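Local coordinates for protein (S)-ureidoglycine aminohydrolase (Escherichia coli, PDB 1RC6) that catalyses the manganese-dependent hydrolysis of (S)-ureidoglycine to (S)-ureidoglycolate and ammonia in allantoin degradation, at residues 108-113 with 169-174; 80-85 with 176-181; 16-21 with 224-229; 48-53 with 59-64; 119-122 with 126-129. All blocks are in the same frame, centred on the assembly; numbering follows the deposited sequence.

How the interactions relate
From the N terminus, segment 16-21 opens the longest loop, which interaction 3 closes at 224-229. All the other contacts fall within that span. Interaction 4 closes first, as a hairpin between 48-53 and 59-64. Segment 80-85 then opens interaction 2 and 108-113 opens interaction 1. The short loop of interaction 5, 119-122 with 126-129, lies inside both. Interaction 1 closes at 169-174 and interaction 2 just after, at 176-181. No loops cross. Interactions 1 and 2 join the two cupin domains. Interaction 3 ties the N-terminal segment to the second cupin. Interactions 4 and 5 shape the first, and Tyr227 links interaction 3 to interaction 4.

Interaction 1: 108-113 with 169-174; sequences YLYCPP and DFLPKE
Phe170 drives the edge of its ring into the face of the Tyr108 ring. The pair is edge-to-face: the centroids are 4.8 Å apart and the planes stand at 90°. Phe170 CD1 lies over the centre of the tyrosine ring, and its distance to Tyr108 CG is 3.5 Å. Tyr108 CG sits between its own backbone N and carbonyl carbon (chi1 70°), which turns the flat of the ring to the phenylalanine. Leu171 continues the contact one residue further on. Its CD2 methyl rests 3.7 Å from Tyr110 CD2, with the two side chains crossing at about a right angle. Its other methyl, CD1, lies 4.0 Å from Tyr110 CB. The same methyl touches the Tyr108 ring more loosely, 4.4 Å from Tyr108 CE2. All four touching residues are buried, and most of what meets is carbon.

The polar end of Tyr110 points to another partner, since its hydroxyl is hydrogen-bonded to Glu82. Behind the tyrosines, strand 107-111 is held between strands 81-89 and 147-150, and Ser148 bonds to the carbonyl of Tyr108. In the second domain, Phe170 packs on Met181 and Ile183, and its backbone is bonded to Met181. Further along the loop, Lys173 makes a long, weak salt bridge to Asp169, 3.5 Å from NZ to OD2. The contact therefore joins the sheet of the first cupin domain to the loop between strands 166-169 and 179-186 of the second. It belongs to the domain interface of a bicupin, two beta barrels in one chain.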
# COMPACT_ATOMS: atom_id res chain seq x y z
N TYR A 108 11.40 0.46 -2.19
CA TYR A 108 10.35 -0.47 -2.54
C TYR A 108 10.88 -1.69 -3.27
O TYR A 108 11.98 -1.66 -3.84
CB TYR A 108 9.29 0.21 -3.41
CG TYR A 108 9.74 0.57 -4.82
CD1 TYR A 108 10.47 1.73 -5.08
CD2 TYR A 108 9.40 -0.25 -5.90
CE1 TYR A 108 10.83 2.08 -6.38
CE2 TYR A 108 9.76 0.09 -7.19
CZ TYR A 108 10.47 1.25 -7.44
OH TYR A 108 10.79 1.59 -8.74
N LEU A 109 10.09 -2.76 -3.24
CA LEU A 109 10.45 -3.99 -3.91
C LEU A 109 9.23 -4.76 -4.42
O LEU A 109 8.34 -5.12 -3.64
CB LEU A 109 11.23 -4.91 -2.97
CG LEU A 109 11.43 -6.32 -3.54
CD1 LEU A 109 12.26 -6.26 -4.81
CD2 LEU A 109 12.10 -7.20 -2.51
N TYR A 110 9.20 -5.00 -5.73
CA TYR A 110 8.13 -5.76 -6.35
C TYR A 110 8.67 -7.13 -6.76
O TYR A 110 9.79 -7.24 -7.25
CB TYR A 110 7.58 -5.05 -7.60
CG TYR A 110 6.70 -5.96 -8.44
CD1 TYR A 110 7.26 -6.86 -9.34
CD2 TYR A 110 5.32 -6.01 -8.25
CE1 TYR A 110 6.48 -7.80 -10.01
CE2 TYR A 110 4.52 -6.93 -8.92
CZ TYR A 110 5.11 -7.83 -9.80
OH TYR A 110 4.35 -8.78 -10.43
N CYS A 111 7.88 -8.17 -6.55
CA CYS A 111 8.28 -9.52 -6.93
C CYS A 111 7.24 -10.18 -7.82
O CYS A 111 6.06 -10.25 -7.46
CB CYS A 111 8.49 -10.40 -5.70
SG CYS A 111 9.94 -10.02 -4.70
N PRO A 112 7.66 -10.66 -9.00
CA PRO A 112 6.70 -11.32 -9.89
C PRO A 112 6.25 -12.59 -9.21
O PRO A 112 6.80 -12.98 -8.19
CB PRO A 112 7.53 -11.60 -11.14
CG PRO A 112 8.91 -11.84 -10.57
CD PRO A 112 9.01 -10.69 -9.58
N PRO A 113 5.23 -13.25 -9.76
CA PRO A 113 4.69 -14.50 -9.20
C PRO A 113 5.76 -15.54 -8.96
O PRO A 113 6.65 -15.72 -9.78
CB PRO A 113 3.71 -14.96 -10.27
CG PRO A 113 3.28 -13.69 -10.90
CD PRO A 113 4.55 -12.91 -11.02
N ASP A 169 4.75 6.72 -10.32
CA ASP A 169 4.40 5.41 -10.82
C ASP A 169 5.55 4.49 -10.41
O ASP A 169 6.69 4.68 -10.83
CB ASP A 169 4.23 5.42 -12.33
CG ASP A 169 3.11 6.32 -12.79
OD1 ASP A 169 2.34 6.78 -11.91
OD2 ASP A 169 2.98 6.56 -14.01
N PHE A 170 5.24 3.49 -9.59
CA PHE A 170 6.23 2.57 -9.08
C PHE A 170 6.64 1.44 -10.00
O PHE A 170 7.76 0.96 -9.91
CB PHE A 170 5.72 1.96 -7.79
CG PHE A 170 5.98 2.79 -6.59
CD1 PHE A 170 7.13 2.61 -5.84
CD2 PHE A 170 5.07 3.76 -6.19
CE1 PHE A 170 7.38 3.39 -4.72
CE2 PHE A 170 5.31 4.55 -5.06
CZ PHE A 170 6.47 4.36 -4.33
N LEU A 171 5.73 1.01 -10.86
CA LEU A 171 6.00 -0.12 -11.73
C LEU A 171 5.92 0.18 -13.21
O LEU A 171 5.38 1.19 -13.62
CB LEU A 171 5.02 -1.26 -11.38
CG LEU A 171 5.36 -2.26 -10.27
CD1 LEU A 171 6.22 -1.62 -9.18
CD2 LEU A 171 4.08 -2.82 -9.70
N PRO A 172 6.46 -0.71 -14.04
CA PRO A 172 6.42 -0.51 -15.49
C PRO A 172 4.96 -0.58 -15.96
O PRO A 172 4.15 -1.26 -15.34
CB PRO A 172 7.26 -1.68 -16.03
CG PRO A 172 8.21 -1.97 -14.92
CD PRO A 172 7.34 -1.85 -13.69
N LYS A 173 4.64 0.11 -17.05
CA LYS A 173 3.28 0.12 -17.58
C LYS A 173 2.99 -1.04 -18.53
O LYS A 173 1.85 -1.29 -18.87
CB LYS A 173 3.02 1.43 -18.32
CG LYS A 173 3.55 2.66 -17.60
CD LYS A 173 2.71 3.01 -16.39
CE LYS A 173 1.64 4.03 -16.75
NZ LYS A 173 2.24 5.34 -17.16
N GLU A 174 4.03 -1.74 -18.97
CA GLU A 174 3.88 -2.87 -19.89
C GLU A 174 2.86 -3.91 -19.44
O GLU A 174 2.74 -4.22 -18.25
CB GLU A 174 5.24 -3.56 -20.11
CG GLU A 174 6.17 -2.88 -21.11
CD GLU A 174 6.48 -1.43 -20.75
OE1 GLU A 174 7.00 -1.18 -19.64
OE2 GLU A 174 6.19 -0.54 -21.58

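Interaction 2: 80-85 with 176-181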
# COMPACT_ATOMS: atom_id res chain seq x y z
N GLY A 80 1.97 -18.22 -8.18
CA GLY A 80 0.98 -17.41 -8.88
C GLY A 80 0.61 -16.14 -8.13
O GLY A 80 -0.36 -15.46 -8.48
N ILE A 81 1.40 -15.80 -7.12
CA ILE A 81 1.14 -14.63 -6.30
C ILE A 81 2.24 -13.60 -6.46
O ILE A 81 3.41 -13.92 -6.29
CB ILE A 81 1.05 -15.05 -4.83
CG1 ILE A 81 -0.25 -15.84 -4.61
CG2 ILE A 81 1.13 -13.83 -3.92
CD1 ILE A 81 -0.40 -16.38 -3.23
N GLU A 82 1.86 -12.36 -6.80
CA GLU A 82 2.84 -11.28 -6.94
C GLU A 82 2.78 -10.43 -5.66
O GLU A 82 1.71 -10.31 -5.04
CB GLU A 82 2.56 -10.43 -8.19
CG GLU A 82 1.20 -9.75 -8.21
CD GLU A 82 0.89 -9.09 -9.55
OE1 GLU A 82 1.82 -8.55 -10.21
OE2 GLU A 82 -0.29 -9.10 -9.96
N THR A 83 3.90 -9.84 -5.26
CA THR A 83 3.93 -9.04 -4.05
C THR A 83 4.62 -7.72 -4.22
O THR A 83 5.34 -7.52 -5.19
CB THR A 83 4.64 -9.78 -2.90
OG1 THR A 83 6.00 -9.99 -3.26
CG2 THR A 83 3.97 -11.12 -2.64
N PHE A 84 4.41 -6.83 -3.26
CA PHE A 84 5.01 -5.50 -3.30
C PHE A 84 5.24 -5.00 -1.88
O PHE A 84 4.36 -5.08 -1.03
CB PHE A 84 4.08 -4.54 -4.05
CG PHE A 84 4.52 -3.10 -3.99
CD1 PHE A 84 4.17 -2.30 -2.91
CD2 PHE A 84 5.30 -2.55 -5.01
CE1 PHE A 84 4.59 -0.98 -2.84
CE2 PHE A 84 5.72 -1.22 -4.95
CZ PHE A 84 5.37 -0.44 -3.87
N LEU A 85 6.43 -4.48 -1.63
CA LEU A 85 6.77 -3.97 -0.31
C LEU A 85 7.22 -2.52 -0.40
O LEU A 85 7.91 -2.14 -1.33
CB LEU A 85 7.89 -4.83 0.31
CG LEU A 85 8.46 -4.43 1.68
CD1 LEU A 85 9.27 -5.58 2.26
CD2 LEU A 85 9.30 -3.19 1.55
N GLY A 176 3.00 -6.73 -19.22
CA GLY A 176 3.59 -7.80 -18.43
C GLY A 176 3.07 -7.63 -17.02
O GLY A 176 2.85 -8.62 -16.29
N PHE A 177 2.86 -6.37 -16.65
CA PHE A 177 2.34 -6.03 -15.34
C PHE A 177 0.83 -5.89 -15.37
O PHE A 177 0.26 -5.31 -16.29
CB PHE A 177 2.99 -4.75 -14.83
CG PHE A 177 4.43 -4.91 -14.44
CD1 PHE A 177 4.80 -5.03 -13.11
CD2 PHE A 177 5.42 -4.98 -15.42
CE1 PHE A 177 6.13 -5.23 -12.75
CE2 PHE A 177 6.74 -5.18 -15.07
CZ PHE A 177 7.10 -5.30 -13.74
N ASP A 178 0.17 -6.43 -14.34
CA ASP A 178 -1.27 -6.38 -14.23
C ASP A 178 -1.67 -5.50 -13.04
O ASP A 178 -2.80 -5.58 -12.56
CB ASP A 178 -1.82 -7.79 -14.06
CG ASP A 178 -1.44 -8.41 -12.72
OD1 ASP A 178 -0.64 -7.80 -11.98
OD2 ASP A 178 -1.94 -9.51 -12.42
N MET A 179 -0.75 -4.66 -12.57
CA MET A 179 -1.04 -3.78 -11.45
C MET A 179 -0.01 -2.68 -11.39
O MET A 179 0.92 -2.66 -12.18
CB MET A 179 -1.01 -4.54 -10.13
CG MET A 179 0.33 -5.19 -9.89
SD MET A 179 0.81 -5.24 -8.16
CE MET A 179 0.35 -6.78 -7.78
N ASN A 180 -0.18 -1.77 -10.45
CA ASN A 180 0.77 -0.69 -10.26
C ASN A 180 0.52 -0.04 -8.91
O ASN A 180 -0.58 -0.12 -8.38
CB ASN A 180 0.64 0.33 -11.38
CG ASN A 180 1.95 1.06 -11.65
OD1 ASN A 180 2.16 1.59 -12.74
ND2 ASN A 180 2.83 1.09 -10.66
N MET A 181 1.56 0.55 -8.34
CA MET A 181 1.46 1.23 -7.05
C MET A 181 1.76 2.70 -7.33
O MET A 181 2.64 3.02 -8.14
CB MET A 181 2.48 0.68 -6.05
CG MET A 181 2.28 -0.77 -5.60
SD MET A 181 0.83 -1.07 -4.53
CE MET A 181 0.73 0.45 -3.65
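Phe84 and Met181 meet because their first torsions turn them to each other. Phe84 CG is anti to the backbone N (chi1 172°), and Met181 CG is anti to the carbonyl carbon (chi1 -66°). Met181 CG then sits almost exactly over the middle of the phenylalanine ring, 3.3 Å from the centroid and close to the ring normal. This is a CH-pi contact. The methionine chain bends beyond CG and keeps SD over the same face, 4.2 Å from the centroid of the Phe84 ring, which adds a Met-aromatic contact. Met181 also packs on Ile250 and Ser252, and Phe84 on Tyr108.

Nearer the start of both segments, Glu82 and Asp178 approach from opposite directions. Their carboxylate planes are well out of parallel. Glu82 OE2 and Asp178 OD1 are modelled very close together, at 2.4 Å; at this resolution the exact spacing is doubtful. Each carboxylate also has a partner elsewhere. Glu82 OE1 is bonded to the hydroxyl of Tyr110, and Asp178 OD2 to the backbone N of Val137. These bonds give each buried acid a polar partner outside the pair.

The touching parts of the two segments run almost the same way, 11° apart. They lie in different sheets, so side chains alone bridge them. The contact is typical of a bicupin interface, where strand 81-89 of the first barrel faces strand 179-186 of the second.

Interaction 3: 16-21 with 224-229; sequences ANRAIV and KGDYIF
Asp226 receives the guanidinium of Arg18, and this salt bridge carries the contact. The second segment enters it through Gly225, a loop residue with positive phi. A side chain on Gly225 would collide with the carbonyl O of Lys224, which suits glycine to this position.

At Asp226 the carboxylate turns to the arginine. Arg18 NH1 donates to Asp226 OD1 at 2.8 Å, with an angle of 149° at the hydrogen. The nitrogen meets that oxygen from above the carboxylate plane, while the oxygen stays close to the guanidinium plane. Arg18 NH2 adds two weak bonds, 3.1 Å to Asp226 OD1 and 3.3 Å to Asp226 OD2. OD1 is thus shared by both terminal nitrogens of the arginine. The carboxylate comes in at the edge of the guanidinium, with Asp226 CG near its plane. The two side chains cross at about a right angle. Their flat groups are 37° apart, so the pairing is skewed rather than coplanar.

Here the N-terminal segment reaches the second cupin barrel, whose strand 227-230 begins just after the aspartate. Asp226 OD1 also accepts the backbone N of Lys223. The arginine chain bends at chi3 (-69°), and NE donates to the carbonyl of Leu15, which helps hold the guanidinium in place. Asp226 is buried and Arg18 partly exposed, so the acid is the deeper of the two. Tyr227 follows in the strand, and its hydroxyl is bonded to Ser51 and Asp61 in the hairpin of the first cupin.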
# COMPACT_ATOMS: atom_id res chain seq x y z
N ALA A 16 -10.93 11.01 17.03
CA ALA A 16 -11.03 9.64 17.56
C ALA A 16 -12.30 8.95 17.05
O ALA A 16 -13.38 9.54 17.04
CB ALA A 16 -11.03 9.67 19.08
N ASN A 17 -12.15 7.69 16.62
CA ASN A 17 -13.26 6.88 16.12
C ASN A 17 -13.77 7.32 14.75
O ASN A 17 -14.83 7.93 14.64
CB ASN A 17 -14.44 6.90 17.09
CG ASN A 17 -14.04 6.52 18.50
OD1 ASN A 17 -13.40 5.49 18.72
ND2 ASN A 17 -14.44 7.33 19.47
N ARG A 18 -13.02 7.00 13.70
CA ARG A 18 -13.44 7.36 12.35
C ARG A 18 -13.60 6.11 11.46
O ARG A 18 -14.14 6.18 10.36
CB ARG A 18 -12.45 8.35 11.74
CG ARG A 18 -12.55 9.73 12.36
CD ARG A 18 -11.54 10.70 11.79
NE ARG A 18 -10.17 10.38 12.17
CZ ARG A 18 -9.29 9.76 11.39
NH1 ARG A 18 -9.63 9.40 10.16
NH2 ARG A 18 -8.07 9.50 11.84
N ALA A 19 -13.14 4.97 11.98
CA ALA A 19 -13.21 3.70 11.27
C ALA A 19 -14.63 3.37 10.79
O ALA A 19 -15.45 2.87 11.55
CB ALA A 19 -12.68 2.57 12.17
N ILE A 20 -14.90 3.65 9.52
CA ILE A 20 -16.20 3.38 8.93
C ILE A 20 -16.08 2.35 7.82
O ILE A 20 -15.03 2.22 7.21
CB ILE A 20 -16.80 4.66 8.32
CG1 ILE A 20 -18.05 4.32 7.50
CG2 ILE A 20 -15.77 5.35 7.44
CD1 ILE A 20 -19.16 3.63 8.30
N VAL A 21 -17.17 1.63 7.56
CA VAL A 21 -17.17 0.60 6.53
C VAL A 21 -18.44 0.60 5.68
O VAL A 21 -19.52 0.91 6.17
CB VAL A 21 -17.00 -0.80 7.15
CG1 VAL A 21 -17.26 -1.89 6.11
CG2 VAL A 21 -15.59 -0.93 7.72
N LYS A 224 -2.10 10.88 8.35
CA LYS A 224 -0.99 9.95 8.37
C LYS A 224 -1.35 8.76 9.25
O LYS A 224 -1.80 8.93 10.37
CB LYS A 224 0.25 10.66 8.92
CG LYS A 224 1.45 9.79 9.18
CD LYS A 224 2.68 10.68 9.27
CE LYS A 224 3.89 9.94 9.81
NZ LYS A 224 3.72 9.58 11.25
N GLY A 225 -1.17 7.55 8.71
CA GLY A 225 -1.49 6.35 9.45
C GLY A 225 -2.83 5.72 9.08
O GLY A 225 -3.06 4.54 9.34
N ASP A 226 -3.71 6.50 8.48
CA ASP A 226 -5.02 6.00 8.07
C ASP A 226 -4.91 5.14 6.82
O ASP A 226 -3.98 5.30 6.02
CB ASP A 226 -5.98 7.15 7.78
CG ASP A 226 -6.47 7.86 9.03
OD1 ASP A 226 -7.22 8.84 8.88
OD2 ASP A 226 -6.10 7.43 10.15
N TYR A 227 -5.87 4.23 6.65
CA TYR A 227 -5.90 3.37 5.48
C TYR A 227 -7.28 3.46 4.89
O TYR A 227 -8.26 3.49 5.62
CB TYR A 227 -5.62 1.92 5.85
CG TYR A 227 -5.72 1.01 4.65
CD1 TYR A 227 -4.69 0.94 3.72
CD2 TYR A 227 -6.87 0.26 4.42
CE1 TYR A 227 -4.81 0.14 2.57
CE2 TYR A 227 -7.00 -0.54 3.28
CZ TYR A 227 -5.97 -0.59 2.37
OH TYR A 227 -6.11 -1.38 1.26
N ILE A 228 -7.37 3.47 3.57
CA ILE A 228 -8.67 3.58 2.95
C ILE A 228 -8.88 2.58 1.82
O ILE A 228 -8.05 2.47 0.92
CB ILE A 228 -8.87 4.97 2.35
CG1 ILE A 228 -8.48 6.03 3.37
CG2 ILE A 228 -10.30 5.14 1.89
CD1 ILE A 228 -8.46 7.42 2.79
N PHE A 229 -9.99 1.85 1.89
CA PHE A 229 -10.32 0.90 0.84
C PHE A 229 -11.42 1.47 -0.04
O PHE A 229 -12.56 1.60 0.39
CB PHE A 229 -10.80 -0.43 1.40
CG PHE A 229 -11.36 -1.34 0.35
CD1 PHE A 229 -12.70 -1.70 0.36
CD2 PHE A 229 -10.54 -1.82 -0.67
CE1 PHE A 229 -13.23 -2.53 -0.64
CE2 PHE A 229 -11.05 -2.64 -1.67
CZ PHE A 229 -12.40 -3.00 -1.66

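Interaction 4: 48-53 with 59-64; sequences TILSTP and FVDYLV
Ile49 and Tyr62 lie side by side on one face of the antiparallel hairpin formed by strands 46-49 and 60-67. They are a non-hydrogen-bonded pair, and Ile49 CG1 rests 3.9 Å from Tyr62 CD2. Ile49 also touches Val60 through its CG2 methyl. On the other face Thr48 and Leu63 point the same way, with Thr48 CG2 3.8 Å from Leu63 CB. Thr48 CG2 is turned to the neighbour because OG1 takes the place anti to the backbone N (chi1 155°). Leu50 CD1 reaches the same Leu63 CB. This hairpin forms the edge of the first cupin's sheet, where strand 60-67 passes on to strand 127-135. Further along, Phe59 brings CE2 to 3.5 Å from Ser51 CB and stacks on Tyr132.

The backbone closes the pair of strands. Thr48 N donates to Leu63 O at 2.9 Å, and Leu63 N answers to Thr48 O. Leu50 N donates to Asp61 O. Beyond it the first segment has left its strand, and the Asp61 side chain takes over. Its OD2 accepts Ser51 N, while OD1 is bonded to the hydroxyl of Tyr227, which also holds Ser51 OG. Asp61 CG lies between its own backbone N and carbonyl carbon (chi1 52°), which turns the carboxylate to Ser51. An alanine at Asp61 is likely to leave Ser51 N and the tyrosine hydroxyl each short of a partner, and the loop freer to shift. The last link is weak: Asp61 N lies 3.3 Å from Ser51 O.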
# COMPACT_ATOMS: atom_id res chain seq x y z
N THR A 48 -0.61 -6.12 10.84
CA THR A 48 -2.02 -5.83 10.85
C THR A 48 -2.57 -5.86 9.43
O THR A 48 -2.24 -5.02 8.59
CB THR A 48 -2.28 -4.48 11.54
OG1 THR A 48 -3.50 -3.92 11.06
CG2 THR A 48 -1.13 -3.52 11.31
N ILE A 49 -3.37 -6.88 9.16
CA ILE A 49 -4.01 -7.07 7.87
C ILE A 49 -5.03 -5.95 7.60
O ILE A 49 -5.77 -5.55 8.50
CB ILE A 49 -4.73 -8.42 7.84
CG1 ILE A 49 -3.71 -9.53 8.01
CG2 ILE A 49 -5.49 -8.57 6.56
CD1 ILE A 49 -4.33 -10.87 8.34
N LEU A 50 -5.06 -5.45 6.36
CA LEU A 50 -5.97 -4.37 5.97
C LEU A 50 -7.04 -4.87 5.01
O LEU A 50 -7.98 -5.51 5.42
CB LEU A 50 -5.16 -3.23 5.36
CG LEU A 50 -4.07 -2.75 6.33
CD1 LEU A 50 -3.25 -1.64 5.70
CD2 LEU A 50 -4.71 -2.25 7.61
N SER A 51 -6.90 -4.58 3.73
CA SER A 51 -7.89 -5.06 2.79
C SER A 51 -7.78 -6.58 2.58
O SER A 51 -6.69 -7.16 2.65
CB SER A 51 -7.73 -4.35 1.45
OG SER A 51 -7.95 -2.95 1.59
N THR A 52 -8.91 -7.23 2.34
CA THR A 52 -8.96 -8.68 2.09
C THR A 52 -10.19 -8.91 1.23
O THR A 52 -11.05 -8.04 1.14
CB THR A 52 -9.14 -9.50 3.38
OG1 THR A 52 -10.44 -9.22 3.93
CG2 THR A 52 -8.08 -9.15 4.41
N PRO A 53 -10.30 -10.08 0.58
CA PRO A 53 -11.46 -10.36 -0.25
C PRO A 53 -12.76 -10.22 0.53
O PRO A 53 -13.78 -9.81 -0.01
CB PRO A 53 -11.22 -11.79 -0.71
CG PRO A 53 -9.74 -11.81 -0.87
CD PRO A 53 -9.28 -11.12 0.41
N PHE A 59 -7.26 -8.39 -3.46
CA PHE A 59 -5.88 -8.41 -3.00
C PHE A 59 -5.90 -8.41 -1.49
O PHE A 59 -6.96 -8.29 -0.87
CB PHE A 59 -5.12 -7.18 -3.48
CG PHE A 59 -5.76 -5.86 -3.08
CD1 PHE A 59 -6.71 -5.25 -3.88
CD2 PHE A 59 -5.39 -5.23 -1.89
CE1 PHE A 59 -7.30 -4.04 -3.52
CE2 PHE A 59 -5.97 -4.01 -1.51
CZ PHE A 59 -6.93 -3.42 -2.33
N VAL A 60 -4.73 -8.56 -0.88
CA VAL A 60 -4.62 -8.51 0.57
C VAL A 60 -3.44 -7.62 0.81
O VAL A 60 -2.40 -7.83 0.22
CB VAL A 60 -4.30 -9.86 1.20
CG1 VAL A 60 -4.27 -9.71 2.70
CG2 VAL A 60 -5.30 -10.92 0.78
N ASP A 61 -3.59 -6.59 1.64
CA ASP A 61 -2.45 -5.73 1.92
C ASP A 61 -2.24 -5.63 3.42
O ASP A 61 -3.14 -5.95 4.20
CB ASP A 61 -2.59 -4.37 1.25
CG ASP A 61 -3.90 -3.69 1.54
OD1 ASP A 61 -4.14 -2.63 0.92
OD2 ASP A 61 -4.67 -4.19 2.39
N TYR A 62 -1.04 -5.23 3.83
CA TYR A 62 -0.71 -5.17 5.25
C TYR A 62 0.09 -3.96 5.65
O TYR A 62 0.69 -3.27 4.83
CB TYR A 62 0.14 -6.37 5.67
CG TYR A 62 -0.17 -7.71 5.05
CD1 TYR A 62 -0.12 -7.90 3.67
CD2 TYR A 62 -0.48 -8.80 5.86
CE1 TYR A 62 -0.39 -9.15 3.10
CE2 TYR A 62 -0.75 -10.06 5.30
CZ TYR A 62 -0.71 -10.22 3.93
OH TYR A 62 -0.97 -11.46 3.41
N LEU A 63 0.11 -3.74 6.95
CA LEU A 63 0.89 -2.68 7.55
C LEU A 63 1.68 -3.47 8.59
O LEU A 63 1.09 -4.18 9.41
CB LEU A 63 -0.01 -1.65 8.21
CG LEU A 63 0.68 -0.39 8.73
CD1 LEU A 63 -0.40 0.63 9.10
CD2 LEU A 63 1.56 -0.70 9.94
N VAL A 64 3.00 -3.38 8.55
CA VAL A 64 3.79 -4.14 9.50
C VAL A 64 4.92 -3.33 10.10
O VAL A 64 5.77 -2.79 9.38
CB VAL A 64 4.41 -5.39 8.82
CG1 VAL A 64 5.06 -6.29 9.86
CG2 VAL A 64 3.35 -6.15 8.04

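Interaction 5: 119-122 with 126-129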
# COMPACT_ATOMS: atom_id res chain seq x y z
N PHE A 119 12.40 -10.45 4.30
CA PHE A 119 12.83 -9.13 4.72
C PHE A 119 12.97 -9.09 6.21
O PHE A 119 12.30 -9.81 6.93
CB PHE A 119 11.83 -8.06 4.27
CG PHE A 119 10.42 -8.39 4.61
CD1 PHE A 119 9.56 -8.93 3.64
CD2 PHE A 119 9.95 -8.23 5.91
CE1 PHE A 119 8.26 -9.30 3.97
CE2 PHE A 119 8.65 -8.61 6.25
CZ PHE A 119 7.80 -9.15 5.28
N VAL A 120 13.86 -8.23 6.67
CA VAL A 120 14.11 -8.10 8.08
C VAL A 120 14.54 -6.69 8.37
O VAL A 120 15.10 -6.00 7.53
CB VAL A 120 15.24 -9.05 8.54
CG1 VAL A 120 15.66 -8.71 9.97
CG2 VAL A 120 14.76 -10.46 8.49
N ASN A 121 14.24 -6.27 9.59
CA ASN A 121 14.61 -4.96 10.03
C ASN A 121 16.13 -4.92 9.98
O ASN A 121 16.80 -5.86 10.42
CB ASN A 121 14.14 -4.74 11.45
CG ASN A 121 14.16 -3.31 11.82
OD1 ASN A 121 14.75 -2.48 11.13
ND2 ASN A 121 13.52 -2.98 12.93
N ALA A 122 16.67 -3.83 9.46
CA ALA A 122 18.12 -3.69 9.34
C ALA A 122 18.68 -2.71 10.35
O ALA A 122 19.89 -2.44 10.35
CB ALA A 122 18.48 -3.26 7.93
N ASP A 126 12.52 0.48 15.42
CA ASP A 126 11.50 -0.14 14.59
C ASP A 126 11.47 0.42 13.17
O ASP A 126 11.60 1.62 12.95
CB ASP A 126 10.11 0.03 15.23
CG ASP A 126 9.92 -0.85 16.45
OD1 ASP A 126 10.63 -1.87 16.58
OD2 ASP A 126 9.05 -0.53 17.29
N SER A 127 11.30 -0.48 12.21
CA SER A 127 11.20 -0.10 10.82
C SER A 127 9.79 -0.46 10.42
O SER A 127 9.32 -1.57 10.70
CB SER A 127 12.22 -0.86 9.98
OG SER A 127 13.54 -0.41 10.25
N GLN A 128 9.09 0.46 9.77
CA GLN A 128 7.71 0.20 9.38
C GLN A 128 7.55 -0.09 7.89
O GLN A 128 8.08 0.63 7.04
CB GLN A 128 6.84 1.39 9.79
CG GLN A 128 5.41 1.28 9.34
CD GLN A 128 4.51 2.23 10.10
OE1 GLN A 128 4.12 1.93 11.23
NE2 GLN A 128 4.20 3.38 9.50
N ILE A 129 6.79 -1.13 7.59
CA ILE A 129 6.58 -1.56 6.22
C ILE A 129 5.12 -1.67 5.75
O ILE A 129 4.20 -1.85 6.56
CB ILE A 129 7.32 -2.92 6.03
CG1 ILE A 129 8.32 -2.77 4.90
CG2 ILE A 129 6.38 -4.07 5.85
CD1 ILE A 129 9.44 -1.79 5.25
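The tight connection between strands 118-121 and 127-135 of the first cupin domain is tied across by Asn121 and Ser127. The two strands belong to different sheets of the barrel, and the nearest CA atoms, those of Asn121 and Ser127, are 6.0 Å apart. Asn121 swings its amide to the second strand with CG anti to the backbone N (chi1 -164°). OD1 accepts a hydrogen bond from Ser127 OG at 2.6 Å, with the hydroxyl well above the carbonyl plane.

The same OD1 accepts the backbone N of Gln123, two residues on, which makes an Asx turn. The other end of the amide is also engaged. ND2 is bonded to the carbonyls of Glu125 and His67, so both ends of this buried group are satisfied and its rotation is fixed. A leucine here would probably leave the Ser127 hydroxyl without this acceptor, and the Gln123 N-H and the carbonyls of His67 and Glu125 short of a partner.

Ser127 OG has a second partner, the carbonyl of Asn91. On the serine side, Ser127 CB lies 3.2 Å from Asn121 OD1.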